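PDB 3D2U: UL18 protein from Human herpesvirus 5, which binds the host inhibitory receptor LILRB1 as a viral MHC class I homologue and so protects infected cells against NK-cell cytotoxicity. Local coordinates for residues P186-P191 / F214-I219. The protein carries 4 engineered substitutions. Numbering follows the deposited sequence.
Sequences PPVTHP and FFPGEI. Unlike the reference sequence in segment 186-191: Pro-186 (reference Thr).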
ATOM      1  N   PRO A 186     -13.032  -8.220  22.419  1.00 31.12           N
ATOM      2  CA  PRO A 186     -14.244  -8.919  21.971  1.00 40.41           C
ATOM      3  C   PRO A 186     -13.982 -10.391  21.686  1.00 44.91           C
ATOM      4  O   PRO A 186     -12.832 -10.823  21.630  1.00 34.48           O
ATOM      5  CB  PRO A 186     -14.641  -8.196  20.673  1.00 37.98           C
ATOM      6  CG  PRO A 186     -13.691  -7.022  20.539  1.00 44.58           C
ATOM      7  CD  PRO A 186     -12.488  -7.332  21.374  1.00 40.00           C
ATOM      8  N   PRO A 187     -15.055 -11.179  21.513  1.00 45.17           N
ATOM      9  CA  PRO A 187     -14.951 -12.609  21.213  1.00 40.62           C
ATOM     10  C   PRO A 187     -14.743 -12.726  19.703  1.00 34.33           C
ATOM     11  O   PRO A 187     -14.844 -11.729  18.995  1.00 31.65           O
ATOM     12  CB  PRO A 187     -16.309 -13.136  21.647  1.00 46.99           C
ATOM     13  CG  PRO A 187     -17.223 -11.989  21.265  1.00 27.76           C
ATOM     14  CD  PRO A 187     -16.454 -10.801  21.789  1.00 43.47           C
ATOM     15  N   VAL A 188     -14.453 -13.922  19.207  1.00 51.85           N
ATOM     16  CA  VAL A 188     -14.272 -14.092  17.764  1.00 45.75           C
ATOM     17  C   VAL A 188     -15.509 -13.568  17.045  1.00 45.24           C
ATOM     18  O   VAL A 188     -16.633 -13.923  17.383  1.00 37.89           O
ATOM     19  CB  VAL A 188     -14.070 -15.566  17.376  1.00 40.36           C
ATOM     20  CG1 VAL A 188     -14.080 -15.713  15.868  1.00 41.99           C
ATOM     21  CG2 VAL A 188     -12.768 -16.065  17.931  1.00 31.94           C
ATOM     22  N   THR A 189     -15.295 -12.714  16.054  1.00 37.29           N
ATOM     23  CA  THR A 189     -16.393 -12.137  15.308  1.00 44.15           C
ATOM     24  C   THR A 189     -16.270 -12.522  13.831  1.00 47.90           C
ATOM     25  O   THR A 189     -15.343 -12.096  13.134  1.00 46.25           O
ATOM     26  CB  THR A 189     -16.398 -10.613  15.497  1.00 42.63           C
ATOM     27  OG1 THR A 189     -16.397 -10.326  16.903  1.00 43.40           O
ATOM     28  CG2 THR A 189     -17.628 -10.000  14.873  1.00 24.34           C
ATOM     29  N   HIS A 190     -17.207 -13.354  13.373  1.00 31.34           N
ATOM     30  CA  HIS A 190     -17.236 -13.825  11.995  1.00 45.27           C
ATOM     31  C   HIS A 190     -17.748 -12.753  11.034  1.00 31.76           C
ATOM     32  O   HIS A 190     -18.555 -11.908  11.403  1.00 29.78           O
ATOM     33  CB  HIS A 190     -18.069 -15.109  11.904  1.00 21.38           C
ATOM     34  CG  HIS A 190     -17.558 -16.212  12.782  1.00 48.42           C
ATOM     35  ND1 HIS A 190     -16.222 -16.543  12.851  1.00 36.16           N
ATOM     36  CD2 HIS A 190     -18.197 -17.045  13.639  1.00 26.87           C
ATOM     37  CE1 HIS A 190     -16.059 -17.530  13.714  1.00 23.23           C
ATOM     38  NE2 HIS A 190     -17.241 -17.853  14.206  1.00 26.69           N
ATOM     39  N   PRO A 191     -17.279 -12.788   9.781  1.00 48.14           N
ATOM     40  CA  PRO A 191     -17.679 -11.810   8.770  1.00 34.14           C
ATOM     41  C   PRO A 191     -19.065 -11.980   8.175  1.00 32.32           C
ATOM     42  O   PRO A 191     -19.671 -13.046   8.241  1.00 43.77           O
ATOM     43  CB  PRO A 191     -16.613 -11.993   7.701  1.00 27.81           C
ATOM     44  CG  PRO A 191     -16.444 -13.507   7.700  1.00 26.04           C
ATOM     45  CD  PRO A 191     -16.395 -13.825   9.198  1.00 36.61           C
ATOM     46  N   PHE A 214     -14.761  -8.688  10.375  1.00 22.96           N
ATOM     47  CA  PHE A 214     -14.306  -9.853  11.102  1.00 23.29           C
ATOM     48  C   PHE A 214     -13.132  -9.512  11.984  1.00 30.88           C
ATOM     49  O   PHE A 214     -12.394  -8.573  11.711  1.00 26.40           O
ATOM     50  CB  PHE A 214     -13.946 -11.014  10.149  1.00 33.92           C
ATOM     51  CG  PHE A 214     -12.933 -10.664   9.076  1.00 33.61           C
ATOM     52  CD1 PHE A 214     -11.603 -11.060   9.197  1.00 30.95           C
ATOM     53  CD2 PHE A 214     -13.330 -10.000   7.912  1.00 35.51           C
ATOM     54  CE1 PHE A 214     -10.681 -10.810   8.159  1.00 45.79           C
ATOM     55  CE2 PHE A 214     -12.427  -9.746   6.878  1.00 28.77           C
ATOM     56  CZ  PHE A 214     -11.096 -10.153   7.000  1.00 19.98           C
ATOM     57  N   PHE A 215     -12.997 -10.299  13.049  1.00 39.94           N
ATOM     58  CA  PHE A 215     -11.938 -10.196  14.033  1.00 41.03           C
ATOM     59  C   PHE A 215     -11.853 -11.578  14.696  1.00 35.25           C
ATOM     60  O   PHE A 215     -12.865 -12.143  15.084  1.00 28.29           O
ATOM     61  CB  PHE A 215     -12.306  -9.154  15.101  1.00 19.82           C
ATOM     62  CG  PHE A 215     -11.356  -9.124  16.246  1.00 33.27           C
ATOM     63  CD1 PHE A 215     -10.068  -8.614  16.076  1.00 37.70           C
ATOM     64  CD2 PHE A 215     -11.718  -9.647  17.482  1.00 38.62           C
ATOM     65  CE1 PHE A 215      -9.153  -8.629  17.122  1.00 37.29           C
ATOM     66  CE2 PHE A 215     -10.802  -9.666  18.540  1.00 43.22           C
ATOM     67  CZ  PHE A 215      -9.520  -9.157  18.356  1.00 34.93           C
ATOM     68  N   PRO A 216     -10.643 -12.172  14.799  1.00 35.05           N
ATOM     69  CA  PRO A 216      -9.321 -11.671  14.413  1.00 42.01           C
ATOM     70  C   PRO A 216      -9.200 -11.475  12.906  1.00 36.61           C
ATOM     71  O   PRO A 216     -10.086 -11.850  12.141  1.00 34.01           O
ATOM     72  CB  PRO A 216      -8.379 -12.778  14.905  1.00 34.88           C
ATOM     73  CG  PRO A 216      -9.133 -13.394  16.026  1.00 31.75           C
ATOM     74  CD  PRO A 216     -10.522 -13.469  15.469  1.00 33.20           C
ATOM     75  N   GLY A 217      -8.080 -10.894  12.494  1.00 29.80           N
ATOM     76  CA  GLY A 217      -7.852 -10.620  11.087  1.00 27.86           C
ATOM     77  C   GLY A 217      -7.527 -11.762  10.131  1.00 26.07           C
ATOM     78  O   GLY A 217      -7.691 -11.586   8.926  1.00 55.96           O
ATOM     79  N   GLU A 218      -7.074 -12.918  10.608  1.00 36.28           N
ATOM     80  CA  GLU A 218      -6.775 -13.974   9.650  1.00 37.72           C
ATOM     81  C   GLU A 218      -8.047 -14.590   9.097  1.00 40.68           C
ATOM     82  O   GLU A 218      -8.999 -14.857   9.831  1.00 37.74           O
ATOM     83  CB  GLU A 218      -5.857 -15.054  10.238  1.00 49.68           C
ATOM     84  CG  GLU A 218      -5.566 -16.221   9.251  1.00 54.44           C
ATOM     85  CD  GLU A 218      -5.048 -15.786   7.858  1.00 65.43           C
ATOM     86  OE1 GLU A 218      -5.480 -14.733   7.320  1.00 59.97           O
ATOM     87  OE2 GLU A 218      -4.219 -16.530   7.281  1.00 74.14           O
ATOM     88  N   ILE A 219      -8.042 -14.820   7.787  1.00 31.55           N
ATOM     89  CA  ILE A 219      -9.206 -15.348   7.110  1.00 30.03           C
ATOM     90  C   ILE A 219      -8.778 -15.981   5.791  1.00 37.12           C
ATOM     91  O   ILE A 219      -7.720 -15.669   5.269  1.00 37.97           O
ATOM     92  CB  ILE A 219     -10.197 -14.179   6.857  1.00 26.84           C
ATOM     93  CG1 ILE A 219     -11.546 -14.687   6.364  1.00 40.36           C
ATOM     94  CG2 ILE A 219      -9.574 -13.188   5.857  1.00 32.55           C
ATOM     95  CD1 ILE A 219     -12.639 -13.606   6.430  1.00 26.07           C
TER
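Two phenylalanines leave the 214-219 turn in different directions, and the backbone of the second, Phe-215, forms a single antiparallel bridge with Thr-189 of the 186-191 linker. The pair is hydrogen-bonded: Thr-189 N donates to Phe-215 O at 2.7 Å, almost along the C=O axis, and Phe-215 N returns a bond of 3.0 Å to Thr-189 O, in the plane of that carbonyl.

With CG anti to its backbone N (chi1 172°), Phe-215 swings its ring back along the linker toward Pro-186, a residue differing from the reference sequence; the two side chains cross at about a right angle. Pro-186 O lies in plane at the ring edge, 3.9 Å from Phe-215 CE2, and Pro-186 CD touches the same carbon at 4.0 Å. Thr-189 OG1 donates a hydrogen bond to Pro-187 O from above the carbonyl plane.

Phe-214 takes the crowded rotamer (chi1 55°), which carries its ring away from the linker. Pro-191 CB packs obliquely against its CB and CD2, both at 3.8 Å, while Ile-219 CD1 sits 3.6 Å above the ring centre and meets Pro-191 CG tip to tip. Gly-217 O lies at the ring edge, in plane.

The cis peptide linking Phe-215 to Pro-216 belongs to the Tyr/Phe-Pro turn following the second strand, characteristic of immunoglobulin C1-set domains; here Phe-215, just before the cis bond, pairs with the connection from the MHC-like platform to the alpha3 domain.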